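Local coordinates for protein endo-1,3-beta-glucanase (Streptomyces sioyaensis, PDB 3DGT) that hydrolyses 1,3-beta-glucan from within the chain, this piece being the family 16 catalytic domain of a longer protein, at residues N153-T158 / N177-P182; P203-F208 / T217-Q222. All blocks are in the same frame, centred on the assembly; numbering follows the deposited sequence.

Interaction 1. Residues N153-T158 / N177-P182; sequences NKTWAT and NSTACP. Unlike the reference sequence in segment 177-182: Ser178 (reference Leu).
Trp156 sets CG anti to its carbonyl carbon (chi1 -76°), which brings it beside Ser178 CB; Ser178 turns OG between its backbone N and carbonyl carbon (chi1 57°), toward a water. Ser178 CB sits over one face of the indole, 3.6 Å from the centre of the five-membered ring of Trp156, as a CH-pi contact. The water links Ser178 OG to Lys154 NZ, carried there on an extended chain. Trp156 and Ser178 form a non-hydrogen-bonded antiparallel pair. The hydrogen-bonded pairs, Thr155 with Thr179 and Ala157 with Asn177, have two backbone bonds each. The bond from Thr155 N to Thr179 O is 2.9 Å. On the other face the threonines lie side by side, with Thr155 CG2 4.2 Å from Thr179 CG2. Beyond the strands, a second water joins Asn153 ND2 (2.9 Å) to Cys181 O (2.7 Å). Asn153 OD1 accepts from Cys186 N, and Cys186 is the disulfide partner of Cys181.

Strand 155-160 runs between strands 142-144 and 175-179. Trp156 meets Phe248 and Phe252 edge-to-face. The threonine face packs on Val210 of strand 205-210, and Thr155 OG1 is hydrogen-bonded to Tyr215 OH of strand 213-219, across the family 16 beta-sandwich.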
loop_
_atom_site.group_PDB
_atom_site.type_symbol
_atom_site.label_atom_id
_atom_site.label_comp_id
_atom_site.label_asym_id
_atom_site.label_seq_id
_atom_site.Cartn_x
_atom_site.Cartn_y
_atom_site.Cartn_z
ATOM N N ASN A 153 0.176 -10.772 -13.063
ATOM C CA ASN A 153 -0.952 -9.907 -13.422
ATOM C C ASN A 153 -2.132 -10.078 -12.477
ATOM O O ASN A 153 -3.184 -10.621 -12.849
ATOM C CB ASN A 153 -1.396 -10.149 -14.866
ATOM C CG ASN A 153 -2.565 -9.268 -15.270
ATOM O OD1 ASN A 153 -2.727 -8.152 -14.764
ATOM N ND2 ASN A 153 -3.374 -9.749 -16.203
ATOM N N LYS A 154 -1.947 -9.619 -11.245
ATOM C CA LYS A 154 -3.051 -9.538 -10.298
ATOM C C LYS A 154 -2.735 -8.624 -9.146
ATOM O O LYS A 154 -1.558 -8.382 -8.819
ATOM C CB LYS A 154 -3.514 -10.916 -9.808
ATOM C CG LYS A 154 -2.414 -11.955 -9.561
ATOM C CD LYS A 154 -3.047 -13.247 -9.035
ATOM C CE LYS A 154 -2.058 -14.393 -8.955
ATOM N NZ LYS A 154 -2.773 -15.676 -8.612
ATOM N N THR A 155 -3.804 -8.075 -8.580
ATOM C CA THR A 155 -3.726 -7.249 -7.395
ATOM C C THR A 155 -4.424 -7.959 -6.242
ATOM O O THR A 155 -5.460 -8.615 -6.432
ATOM C CB THR A 155 -4.321 -5.843 -7.635
ATOM O OG1 THR A 155 -4.340 -5.136 -6.391
ATOM C CG2 THR A 155 -5.731 -5.913 -8.230
ATOM N N TRP A 156 -3.822 -7.870 -5.064
ATOM C CA TRP A 156 -4.419 -8.353 -3.823
ATOM C C TRP A 156 -4.852 -7.165 -2.974
ATOM O O TRP A 156 -4.110 -6.185 -2.842
ATOM C CB TRP A 156 -3.395 -9.159 -3.016
ATOM C CG TRP A 156 -3.070 -10.572 -3.467
ATOM C CD1 TRP A 156 -3.527 -11.725 -2.909
ATOM C CD2 TRP A 156 -2.161 -10.968 -4.516
ATOM N NE1 TRP A 156 -2.975 -12.821 -3.544
ATOM C CE2 TRP A 156 -2.137 -12.382 -4.536
ATOM C CE3 TRP A 156 -1.364 -10.264 -5.435
ATOM C CZ2 TRP A 156 -1.352 -13.108 -5.437
ATOM C CZ3 TRP A 156 -0.568 -10.994 -6.335
ATOM C CH2 TRP A 156 -0.581 -12.399 -6.331
ATOM N N ALA A 157 -6.046 -7.263 -2.390
ATOM C CA ALA A 157 -6.540 -6.264 -1.437
ATOM C C ALA A 157 -7.025 -6.997 -0.205
ATOM O O ALA A 157 -7.692 -8.023 -0.316
ATOM C CB ALA A 157 -7.664 -5.453 -2.029
ATOM N N THR A 158 -6.688 -6.469 0.964
ATOM C CA THR A 158 -6.845 -7.213 2.210
ATOM C C THR A 158 -7.074 -6.290 3.399
ATOM O O THR A 158 -6.442 -5.233 3.500
ATOM C CB THR A 158 -5.567 -8.037 2.511
ATOM O OG1 THR A 158 -5.158 -8.760 1.339
ATOM C CG2 THR A 158 -5.818 -9.020 3.629
ATOM N N ASN A 177 -8.647 -10.740 -1.149
ATOM C CA ASN A 177 -8.920 -11.360 -2.437
ATOM C C ASN A 177 -7.879 -10.874 -3.433
ATOM O O ASN A 177 -7.182 -9.891 -3.180
ATOM C CB ASN A 177 -10.324 -10.954 -2.902
ATOM C CG ASN A 177 -10.864 -11.802 -4.053
ATOM O OD1 ASN A 177 -11.809 -11.381 -4.736
ATOM N ND2 ASN A 177 -10.300 -12.977 -4.269
ATOM N N SER A 178 -7.771 -11.558 -4.561
ATOM C CA SER A 178 -6.942 -11.106 -5.661
ATOM C C SER A 178 -7.773 -11.160 -6.934
ATOM O O SER A 178 -8.748 -11.917 -7.026
ATOM C CB SER A 178 -5.698 -11.983 -5.799
ATOM O OG SER A 178 -6.073 -13.344 -5.967
ATOM N N THR A 179 -7.392 -10.339 -7.907
ATOM C CA THR A 179 -8.019 -10.361 -9.226
ATOM C C THR A 179 -7.056 -9.775 -10.249
ATOM O O THR A 179 -6.192 -8.964 -9.897
ATOM C CB THR A 179 -9.364 -9.581 -9.200
ATOM O OG1 THR A 179 -10.164 -9.944 -10.336
ATOM C CG2 THR A 179 -9.143 -8.078 -9.188
ATOM N N ALA A 180 -7.193 -10.183 -11.508
ATOM C CA ALA A 180 -6.391 -9.620 -12.588
ATOM C C ALA A 180 -6.751 -8.151 -12.808
ATOM O O ALA A 180 -7.898 -7.741 -12.581
ATOM C CB ALA A 180 -6.611 -10.413 -13.872
ATOM N N CYS A 181 -5.789 -7.348 -13.252
ATOM C CA CYS A 181 -6.139 -5.982 -13.620
ATOM C C CYS A 181 -7.036 -6.015 -14.851
ATOM O O CYS A 181 -6.779 -6.769 -15.791
ATOM C CB CYS A 181 -4.901 -5.141 -13.881
ATOM S SG CYS A 181 -4.091 -4.596 -12.371
ATOM N N PRO A 182 -8.123 -5.235 -14.827
ATOM C CA PRO A 182 -8.946 -5.115 -16.025
ATOM C C PRO A 182 -8.196 -4.552 -17.238
ATOM O O PRO A 182 -7.346 -3.660 -17.099
ATOM C CB PRO A 182 -10.053 -4.148 -15.588
ATOM C CG PRO A 182 -10.115 -4.290 -14.106
ATOM C CD PRO A 182 -8.691 -4.483 -13.694
HETATM O O HOH W 1 -5.373 -8.153 -17.640
HETATM O O HOH W 2 -3.879 -15.308 -6.003
#

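Interaction 2. Residues P203-F208 / T217-Q222. Unlike the reference sequence in segment 217-222: Gln222 (reference His).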
loop_
_atom_site.group_PDB
_atom_site.type_symbol
_atom_site.label_atom_id
_atom_site.label_comp_id
_atom_site.label_asym_id
_atom_site.label_seq_id
_atom_site.Cartn_x
_atom_site.Cartn_y
_atom_site.Cartn_z
ATOM N N PRO A 203 -24.343 -3.044 8.515
ATOM C CA PRO A 203 -22.994 -2.901 9.067
ATOM C C PRO A 203 -22.098 -2.022 8.197
ATOM O O PRO A 203 -22.264 -1.966 6.971
ATOM C CB PRO A 203 -22.475 -4.342 9.086
ATOM C CG PRO A 203 -23.157 -4.994 7.923
ATOM C CD PRO A 203 -24.539 -4.362 7.875
ATOM N N GLU A 204 -21.151 -1.350 8.844
ATOM C CA GLU A 204 -20.150 -0.557 8.134
ATOM C C GLU A 204 -19.374 -1.465 7.195
ATOM O O GLU A 204 -19.231 -2.660 7.456
ATOM C CB GLU A 204 -19.212 0.139 9.122
ATOM C CG GLU A 204 -19.876 1.273 9.893
ATOM C CD GLU A 204 -18.894 2.068 10.741
ATOM O OE1 GLU A 204 -17.815 1.539 11.071
ATOM O OE2 GLU A 204 -19.209 3.224 11.100
ATOM N N ALA A 205 -18.898 -0.899 6.093
ATOM C CA ALA A 205 -18.214 -1.700 5.082
ATOM C C ALA A 205 -16.992 -1.004 4.535
ATOM O O ALA A 205 -16.923 0.224 4.484
ATOM C CB ALA A 205 -19.165 -2.043 3.943
ATOM N N ILE A 206 -16.033 -1.820 4.129
ATOM C CA ILE A 206 -14.856 -1.354 3.408
ATOM C C ILE A 206 -14.819 -2.113 2.076
ATOM O O ILE A 206 -14.932 -3.346 2.052
ATOM C CB ILE A 206 -13.578 -1.528 4.262
ATOM C CG1 ILE A 206 -13.628 -0.518 5.424
ATOM C CG2 ILE A 206 -12.303 -1.374 3.400
ATOM C CD1 ILE A 206 -12.583 -0.727 6.518
ATOM N N ARG A 207 -14.729 -1.380 0.965
ATOM C CA ARG A 207 -14.715 -2.011 -0.356
ATOM C C ARG A 207 -13.447 -1.667 -1.102
ATOM O O ARG A 207 -13.081 -0.495 -1.201
ATOM C CB ARG A 207 -15.946 -1.649 -1.209
ATOM C CG ARG A 207 -16.292 -0.177 -1.327
ATOM C CD ARG A 207 -17.719 0.030 -1.847
ATOM N NE ARG A 207 -18.687 -0.692 -1.029
ATOM C CZ ARG A 207 -19.526 -0.139 -0.152
ATOM N NH1 ARG A 207 -19.576 1.174 0.021
ATOM N NH2 ARG A 207 -20.329 -0.917 0.548
ATOM N N PHE A 208 -12.777 -2.699 -1.608
ATOM C CA PHE A 208 -11.568 -2.525 -2.406
ATOM C C PHE A 208 -11.870 -2.750 -3.873
ATOM O O PHE A 208 -12.544 -3.731 -4.234
ATOM C CB PHE A 208 -10.493 -3.519 -1.985
ATOM C CG PHE A 208 -10.050 -3.384 -0.550
ATOM C CD1 PHE A 208 -9.056 -2.470 -0.196
ATOM C CD2 PHE A 208 -10.594 -4.193 0.439
ATOM C CE1 PHE A 208 -8.633 -2.374 1.127
ATOM C CE2 PHE A 208 -10.166 -4.100 1.765
ATOM C CZ PHE A 208 -9.190 -3.188 2.107
ATOM N N THR A 217 -14.945 -6.984 -0.384
ATOM C CA THR A 217 -15.689 -6.194 0.585
ATOM C C THR A 217 -15.525 -6.831 1.960
ATOM O O THR A 217 -15.526 -8.062 2.101
ATOM C CB THR A 217 -17.183 -6.089 0.228
ATOM O OG1 THR A 217 -17.333 -5.733 -1.153
ATOM C CG2 THR A 217 -17.876 -5.019 1.079
ATOM N N VAL A 218 -15.367 -5.975 2.961
ATOM C CA VAL A 218 -15.272 -6.401 4.353
ATOM C C VAL A 218 -16.372 -5.653 5.092
ATOM O O VAL A 218 -16.556 -4.460 4.887
ATOM C CB VAL A 218 -13.879 -6.069 4.958
ATOM C CG1 VAL A 218 -13.751 -6.610 6.383
ATOM C CG2 VAL A 218 -12.757 -6.633 4.078
ATOM N N THR A 219 -17.130 -6.353 5.932
ATOM C CA THR A 219 -18.163 -5.688 6.733
ATOM C C THR A 219 -17.901 -5.869 8.216
ATOM O O THR A 219 -17.286 -6.849 8.637
ATOM C CB THR A 219 -19.582 -6.177 6.393
ATOM O OG1 THR A 219 -19.677 -7.578 6.658
ATOM C CG2 THR A 219 -19.924 -5.923 4.932
ATOM N N ALA A 220 -18.393 -4.914 9.004
ATOM C CA ALA A 220 -18.123 -4.865 10.441
ATOM C C ALA A 220 -18.588 -6.108 11.172
ATOM O O ALA A 220 -17.990 -6.485 12.179
ATOM C CB ALA A 220 -18.759 -3.639 11.053
ATOM N N ASN A 221 -19.646 -6.744 10.677
ATOM C CA ASN A 221 -20.217 -7.888 11.367
ATOM C C ASN A 221 -19.399 -9.169 11.174
ATOM O O ASN A 221 -19.762 -10.225 11.718
ATOM C CB ASN A 221 -21.676 -8.091 10.952
ATOM C CG ASN A 221 -21.827 -8.330 9.472
ATOM O OD1 ASN A 221 -21.311 -7.569 8.649
ATOM N ND2 ASN A 221 -22.536 -9.386 9.120
ATOM N N GLN A 222 -18.294 -9.080 10.422
ATOM C CA GLN A 222 -17.368 -10.212 10.268
ATOM C C GLN A 222 -16.503 -10.417 11.502
ATOM O O GLN A 222 -15.751 -11.384 11.585
ATOM C CB GLN A 222 -16.471 -10.056 9.035
ATOM C CG GLN A 222 -17.208 -10.238 7.725
ATOM C CD GLN A 222 -16.272 -10.226 6.536
ATOM O OE1 GLN A 222 -15.614 -11.216 6.224
ATOM N NE2 GLN A 222 -16.214 -9.105 5.864
#
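Ile206 and Val218 pair across a beta hairpin, strands 205-210 and 213-219, in the beta-sandwich of this family 16 domain. They are a hydrogen-bonded antiparallel pair. Ile206 N donates to Val218 O and Val218 N to Ile206 O, both at 2.8 Å. A third backbone bond, Ala220 N to Glu204 O at 2.9 Å, lies where the strand gives way to the 3-10 turn 220-222. Gln222 N closes that turn on Thr219 O.

Val218 CG2 comes to the edge of the Phe208 ring, 4.3 Å from CE2. Ala205, Arg207, Thr217 and Thr219 lie on the other face. There Thr219 CG2 is 4.1 Å from Ala205 CB. Thr219 OG1 stands between its backbone N and carbonyl carbon (chi1 61°) and donates to Asn221 OD1 at 2.6 Å, from a position tilted 32° off the amide's carbonyl plane. Pro203, which follows a cis peptide bond, crosses Asn221 obliquely, and its CG lies 3.3 Å from Asn221 OD1. An alanine at Thr219 would probably cost Asn221 OD1 its hydroxyl donor, set that amide freer to turn, and open a gap beside Ala205 CB.

Two side-chain charges are paired outside the hairpin: Arg207 with Glu196 and Asp198, and Glu204 with Arg199, while Glu204 also accepts from Trp228. All three hydrogen bonds between the segments are backbone to backbone. Side chains add apolar packing of Val218 on Phe208 and of Pro203 on Ala220. The backbone bonds therefore set the strand pairing, while the Thr219 to Asn221 bond holds the amide beside Pro203 at the turn.

Interaction 1 and interaction 2 each join two antiparallel strands, but in different layers of the sandwich. They meet where Ala157 CB packs 3.4 Å from Phe208 CB. Thr155 and Ala157 from one, and Ile206, Phe208 and Val218 from the other, are buried between the layers. Both contacts have a more exposed end: Ala180 in interaction 1, Pro203 and Asn221 in interaction 2. Their chemistry differs there. The outer end of interaction 1 is held by water and a disulfide, that of interaction 2 by side-chain polar bonding at a turn. Interaction 1 has an aromatic face in contact; interaction 2 uses an aromatic edge.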